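Local atomic coordinates of hypothetical bacterial 6-phosphogluconolactonase (Bacteroides fragilis, PDB entry 3SCY), a protein that probably acts as a 6-phosphogluconolactonase, hydrolysing a sugar lactone, and is built as a seven-bladed beta-propeller. Residues I112-Y117 with T123-G128; V160-T163 with Y168-A171; A47-P52 with A76-A81. All coordinates share one frame; numbering follows the deposited sequence. Where two conformers were deposited one is given.

Contact 1: I112-Y117 with T123-G128; sequences IVTANY and TVFPIG
T123 and N116 meet through their side chains where strands 112-116 and 123-126 run antiparallel, their axes 160° apart. From T123 CB outward, CB lies 3.4 Å from T114 OG1, with the T114 and T123 side chains side by side and pointing the same way. T123 OG1 takes a hydrogen bond from N116 ND2 at 2.9 Å, with an N-H...O angle of 154° and OG1 lying close to the amide plane; the same hydroxyl is also bonded to T97 O. The torsion that sets OG1 beside its own backbone N (chi1 -56°) turns it to N116. The amide's other end, OD1, accepts T114 OG1 at 2.8 Å, so both ends are engaged and its rotation is defined.

Beyond the threonines, T114 CG2 reaches the edge of the F125 ring, 3.9 Å from CE1. I112 CG1 packs 3.8 Å from I127 CD1 past the strand end. The bonds I112 N to F125 O and F125 N to I112 O, both 2.8 Å, fix the register; V113 and V124 form the non-hydrogen-bonded pair between these residues and the hydrogen-bonded pair T114-T123. This is an antiparallel beta hairpin, the two middle strands of one four-stranded propeller blade.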
# COMPACT_ATOMS: atom_id res chain seq x y z
N ILE A 112 -1.79 14.40 4.75
CA ILE A 112 -1.61 12.96 4.91
C ILE A 112 -2.98 12.40 5.26
O ILE A 112 -3.67 13.01 6.09
CB ILE A 112 -0.59 12.62 6.04
CG1 ILE A 112 0.85 13.02 5.67
CG2 ILE A 112 -0.70 11.11 6.52
CD1 ILE A 112 1.53 12.17 4.54
N VAL A 113 -3.35 11.22 4.68
CA VAL A 113 -4.60 10.57 5.05
C VAL A 113 -4.26 9.15 5.49
O VAL A 113 -3.49 8.50 4.79
CB VAL A 113 -5.66 10.57 3.90
CG1 VAL A 113 -6.97 9.98 4.38
CG2 VAL A 113 -5.88 11.96 3.34
N THR A 114 -4.81 8.67 6.61
CA THR A 114 -4.64 7.29 7.05
C THR A 114 -5.92 6.48 6.88
O THR A 114 -7.03 7.02 7.04
CB THR A 114 -4.20 7.20 8.54
OG1 THR A 114 -5.24 7.70 9.38
CG2 THR A 114 -2.91 7.92 8.81
N ALA A 115 -5.75 5.16 6.76
CA ALA A 115 -6.83 4.19 6.83
C ALA A 115 -6.71 3.52 8.19
O ALA A 115 -5.71 2.83 8.45
CB ALA A 115 -6.71 3.17 5.71
N ASN A 116 -7.72 3.72 9.07
CA ASN A 116 -7.65 3.17 10.42
C ASN A 116 -8.47 1.90 10.45
O ASN A 116 -9.70 1.94 10.39
CB ASN A 116 -8.11 4.19 11.46
CG ASN A 116 -7.44 5.53 11.29
OD1 ASN A 116 -6.25 5.62 10.94
ND2 ASN A 116 -8.21 6.59 11.46
N TYR A 117 -7.76 0.76 10.50
CA TYR A 117 -8.39 -0.56 10.40
C TYR A 117 -9.36 -0.83 11.53
O TYR A 117 -10.49 -1.28 11.29
CB TYR A 117 -7.31 -1.66 10.36
CG TYR A 117 -7.88 -3.03 10.15
CD1 TYR A 117 -8.14 -3.51 8.86
CD2 TYR A 117 -8.25 -3.83 11.23
CE1 TYR A 117 -8.68 -4.77 8.66
CE2 TYR A 117 -8.81 -5.09 11.04
CZ TYR A 117 -9.02 -5.56 9.75
OH TYR A 117 -9.56 -6.80 9.54
N THR A 123 -8.22 9.35 8.89
CA THR A 123 -7.77 10.58 9.55
C THR A 123 -6.98 11.43 8.56
O THR A 123 -6.13 10.92 7.83
CB THR A 123 -6.92 10.25 10.81
OG1 THR A 123 -7.69 9.42 11.67
CG2 THR A 123 -6.52 11.52 11.59
N VAL A 124 -7.23 12.75 8.57
CA VAL A 124 -6.53 13.71 7.73
C VAL A 124 -5.61 14.55 8.61
O VAL A 124 -6.07 15.05 9.65
CB VAL A 124 -7.56 14.64 6.99
CG1 VAL A 124 -6.87 15.69 6.13
CG2 VAL A 124 -8.53 13.81 6.15
N PHE A 125 -4.35 14.72 8.17
CA PHE A 125 -3.39 15.59 8.84
C PHE A 125 -2.84 16.60 7.86
O PHE A 125 -2.24 16.17 6.87
CB PHE A 125 -2.19 14.81 9.43
CG PHE A 125 -2.48 13.68 10.38
CD1 PHE A 125 -2.76 12.41 9.89
CD2 PHE A 125 -2.41 13.86 11.75
CE1 PHE A 125 -2.99 11.34 10.76
CE2 PHE A 125 -2.69 12.81 12.62
CZ PHE A 125 -2.96 11.55 12.12
N PRO A 126 -2.92 17.92 8.13
CA PRO A 126 -2.22 18.87 7.26
C PRO A 126 -0.71 18.70 7.45
O PRO A 126 -0.25 18.38 8.55
CB PRO A 126 -2.67 20.25 7.78
CG PRO A 126 -3.86 19.97 8.70
CD PRO A 126 -3.59 18.59 9.26
N ILE A 127 0.05 18.95 6.39
CA ILE A 127 1.52 18.90 6.46
C ILE A 127 2.00 20.33 6.62
O ILE A 127 1.60 21.21 5.84
CB ILE A 127 2.13 18.24 5.21
CG1 ILE A 127 1.67 16.76 5.08
CG2 ILE A 127 3.67 18.30 5.30
CD1 ILE A 127 1.99 16.10 3.74
N GLY A 128 2.86 20.57 7.61
CA GLY A 128 3.38 21.92 7.82
C GLY A 128 4.43 22.29 6.78
O GLY A 128 4.89 21.45 6.01

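Contact 2: V160-T163 with Y168-A171; sequences VRIT and YLLA
T163 places OG1 between its backbone N and carbonyl carbon (chi1 52°), which turns the hydroxyl to the backbone of Y168 and leaves CG2 on the side of L170. The two residues close the turn end of a beta hairpin, strands 157-162 and 168-173, the first two strands of a propeller blade. T163 OG1 accepts Y168 N at 3.0 Å with an N-H...O angle of 144°, so a side chain takes the place of a main-chain acceptor at this end. The other half of the pairing is ordinary: T163 N donates to Y168 O at 2.9 Å. D165, within the turn, also hydrogen-bonds to T163 OG1, which therefore links the turn to the start of the returning strand. The hydroxyl sits at the edge of the Y168 ring, near its plane, while the ring extends to a cation-pi contact with K181.

Further along, R161 and L170 exchange two backbone bonds, each in the plane of its acceptor carbonyl, and this is the evidence for the antiparallel hydrogen-bonded pair. On their face, T163 CG2 packs 3.8 Å from L170 CD1. R161 turns its guanidinium to strand 213-218 of the following blade, where NH1 bonds to L216 O.

The opposite face carries V160, I162, L169 and A171. I162 CG1 lies 4.2 Å from L169 CD1, a looser apolar contact than those of V160. With CG1 beside its backbone N (chi1 -77°), V160 directs that one methyl to two partners: V160 CG1 stands 3.9 Å from A171 CB and 4.0 Å from L169 CD2.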
# COMPACT_ATOMS: atom_id res chain seq x y z
N VAL A 160 -6.36 4.02 1.37
CA VAL A 160 -6.79 5.34 0.97
C VAL A 160 -5.96 5.72 -0.25
O VAL A 160 -4.73 5.66 -0.21
CB VAL A 160 -6.72 6.42 2.08
CG1 VAL A 160 -7.89 6.27 3.05
CG2 VAL A 160 -5.38 6.38 2.83
N ARG A 161 -6.63 6.02 -1.37
CA ARG A 161 -5.95 6.38 -2.62
C ARG A 161 -6.50 7.64 -3.23
O ARG A 161 -7.71 7.80 -3.32
CB ARG A 161 -6.09 5.29 -3.69
CG ARG A 161 -5.57 3.89 -3.33
CD ARG A 161 -4.09 3.87 -2.88
NE ARG A 161 -3.20 4.67 -3.72
CZ ARG A 161 -2.69 4.28 -4.88
NH1 ARG A 161 -2.97 3.07 -5.36
NH2 ARG A 161 -1.90 5.09 -5.58
N ILE A 162 -5.61 8.51 -3.72
CA ILE A 162 -6.01 9.67 -4.48
C ILE A 162 -6.10 9.21 -5.92
O ILE A 162 -5.20 8.48 -6.36
CB ILE A 162 -5.02 10.81 -4.24
CG1 ILE A 162 -5.14 11.25 -2.76
CG2 ILE A 162 -5.29 12.00 -5.21
CD1 ILE A 162 -3.95 12.06 -2.20
N THR A 163 -7.19 9.55 -6.63
CA THR A 163 -7.41 9.11 -8.00
C THR A 163 -6.37 9.74 -8.95
O THR A 163 -5.83 10.82 -8.66
CB THR A 163 -8.86 9.36 -8.44
OG1 THR A 163 -9.16 10.72 -8.18
CG2 THR A 163 -9.85 8.45 -7.68
N TYR A 168 -10.39 12.89 -6.45
CA TYR A 168 -11.09 12.09 -5.45
C TYR A 168 -10.17 11.29 -4.60
O TYR A 168 -9.04 11.00 -4.98
CB TYR A 168 -12.07 11.12 -6.16
CG TYR A 168 -12.95 11.84 -7.16
CD1 TYR A 168 -14.00 12.65 -6.73
CD2 TYR A 168 -12.66 11.81 -8.52
CE1 TYR A 168 -14.81 13.33 -7.65
CE2 TYR A 168 -13.44 12.51 -9.44
CZ TYR A 168 -14.51 13.26 -9.00
OH TYR A 168 -15.26 13.99 -9.90
N LEU A 169 -10.68 10.91 -3.44
CA LEU A 169 -10.02 9.97 -2.55
C LEU A 169 -10.95 8.77 -2.41
O LEU A 169 -12.14 8.95 -2.09
CB LEU A 169 -9.68 10.58 -1.18
CG LEU A 169 -8.90 9.63 -0.25
CD1 LEU A 169 -7.77 10.31 0.42
CD2 LEU A 169 -9.84 8.99 0.78
N LEU A 170 -10.44 7.56 -2.69
CA LEU A 170 -11.19 6.32 -2.57
C LEU A 170 -10.67 5.54 -1.38
O LEU A 170 -9.44 5.40 -1.24
CB LEU A 170 -11.12 5.50 -3.86
CG LEU A 170 -11.63 6.21 -5.12
CD1 LEU A 170 -11.53 5.31 -6.31
CD2 LEU A 170 -13.11 6.63 -4.99
N ALA A 171 -11.55 5.11 -0.49
CA ALA A 171 -11.14 4.43 0.73
C ALA A 171 -11.75 3.04 0.81
O ALA A 171 -12.98 2.91 0.87
CB ALA A 171 -11.54 5.28 1.93

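Contact 3: A47-P52 with A76-A81; sequences AEVANP and AVSAFA
V49 and F80 make the main contact, their side chains approaching from opposite directions. V49 was modelled in two conformers; what follows holds for one of them, and the placing of its methyls is to that extent doubtful. In it, V49 CG2 lies 3.5 Å from F80 CZ, meeting the ring obliquely, whereas V49 CG1 stands at the ring edge in its plane, 3.9 Å from the same CZ. Both methyls then converge on the far end of the phenyl group. This is packing between neighbouring blades of the beta-propeller: V49 follows strand 41-48, an outer strand of one four-stranded sheet, and F80 belongs to strand 76-83 of the next. The backbones remain well separated, with the closest CA atoms, those of V49 and S78, 8.3 Å apart, and no hydrogen bond crosses between the two segments. The gap is bridged by side chains, chiefly V49 and F80; the two segments together bury 118 Å².

In the second shell, the F80 side chain also touches I29 of strand 28-35, S66 of strand 63-68 and L89 of strand 88-96. V49 is held to its own blade by backbone hydrogen bonding with K27, and its side chain touches I29 as well, so I29 packs against both partners. N68 plays a comparable part on the other blade, touching V49 and donating from ND2 to the hydroxyl of S78. That hydroxyl marks the polar end of the contact, where, in the same conformer, V49 CG1 comes to 4.1 Å from S78 OG.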
# COMPACT_ATOMS: atom_id res chain seq x y z
N ALA A 47 15.66 3.16 11.85
CA ALA A 47 15.03 4.13 12.74
C ALA A 47 14.18 3.40 13.75
O ALA A 47 13.39 2.53 13.37
CB ALA A 47 14.19 5.13 11.94
N GLU A 48 14.35 3.74 15.03
CA GLU A 48 13.55 3.18 16.11
C GLU A 48 12.19 3.86 16.06
O GLU A 48 12.07 5.07 16.29
CB GLU A 48 14.23 3.35 17.47
CG GLU A 48 15.37 2.37 17.64
CD GLU A 48 15.68 1.89 19.05
OE1 GLU A 48 14.83 2.06 19.95
OE2 GLU A 48 16.77 1.32 19.23
N VAL A 49 11.18 3.07 15.69
CA VAL A 49 9.78 3.49 15.49
C VAL A 49 8.89 2.31 15.84
O VAL A 49 9.17 1.23 15.38
CB VAL A 49 9.48 3.95 14.02
CG1 VAL A 49 8.21 4.78 13.97
CG2 VAL A 49 10.65 4.69 13.38
N ALA A 50 7.81 2.53 16.59
CA ALA A 50 6.92 1.43 16.95
C ALA A 50 5.90 1.11 15.87
O ALA A 50 5.26 2.01 15.34
CB ALA A 50 6.21 1.77 18.24
N ASN A 51 5.80 -0.20 15.51
CA ASN A 51 4.88 -0.75 14.51
C ASN A 51 4.69 0.16 13.27
O ASN A 51 3.55 0.52 12.93
CB ASN A 51 3.52 -1.08 15.11
CG ASN A 51 3.57 -2.31 15.96
OD1 ASN A 51 4.45 -3.15 15.83
ND2 ASN A 51 2.72 -2.33 16.98
N PRO A 52 5.79 0.50 12.57
CA PRO A 52 5.65 1.27 11.32
C PRO A 52 5.27 0.32 10.16
O PRO A 52 6.08 0.01 9.28
CB PRO A 52 7.05 1.87 11.15
CG PRO A 52 7.97 0.83 11.72
CD PRO A 52 7.21 0.15 12.84
N ALA A 76 -0.95 6.35 15.75
CA ALA A 76 -0.41 7.62 15.34
C ALA A 76 0.24 7.56 13.96
O ALA A 76 0.26 6.51 13.32
CB ALA A 76 0.65 8.06 16.36
N VAL A 77 0.75 8.72 13.52
CA VAL A 77 1.56 8.87 12.31
C VAL A 77 2.83 9.58 12.71
O VAL A 77 2.77 10.55 13.48
CB VAL A 77 0.84 9.59 11.16
CG1 VAL A 77 1.78 9.80 9.96
CG2 VAL A 77 -0.37 8.78 10.73
N SER A 78 3.98 9.12 12.21
CA SER A 78 5.27 9.74 12.46
C SER A 78 5.77 10.37 11.18
O SER A 78 5.62 9.76 10.12
CB SER A 78 6.27 8.69 12.94
OG SER A 78 5.84 8.09 14.15
N ALA A 79 6.36 11.55 11.28
CA ALA A 79 6.94 12.27 10.16
C ALA A 79 8.43 12.35 10.33
O ALA A 79 8.90 12.71 11.42
CB ALA A 79 6.36 13.68 10.08
N PHE A 80 9.19 12.06 9.28
CA PHE A 80 10.64 12.06 9.31
C PHE A 80 11.25 12.86 8.18
O PHE A 80 10.72 12.83 7.07
CB PHE A 80 11.17 10.62 9.12
CG PHE A 80 10.67 9.58 10.09
CD1 PHE A 80 9.46 8.93 9.87
CD2 PHE A 80 11.43 9.22 11.20
CE1 PHE A 80 9.00 7.96 10.75
CE2 PHE A 80 10.96 8.27 12.10
CZ PHE A 80 9.74 7.66 11.87
N ALA A 81 12.39 13.50 8.44
CA ALA A 81 13.20 14.04 7.35
C ALA A 81 14.01 12.86 6.80
O ALA A 81 14.55 12.05 7.59
CB ALA A 81 14.12 15.13 7.84

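In the fold
The order along the chain is contact 3, contact 1, contact 2, and this follows successive blades around the propeller. Contact 3 joins the first sheet to the second; contact 1 lies within the third and contact 2 within the fourth. The centre of contact 1 is about 14 Å from that of contact 3 and about 12 Å from that of contact 2. It touches both: V77 CG2 lies 3.3 Å from T114 CG2, and V113 CG2 lies 3.8 Å from L169 CD1. Contacts 2 and 3, with centres about 23 Å apart, do not touch. Backbone hydrogen bonds pair the strands within contacts 1 and 2, whereas packing links the contacts; elsewhere, side-chain hydrogen bonds also join blades.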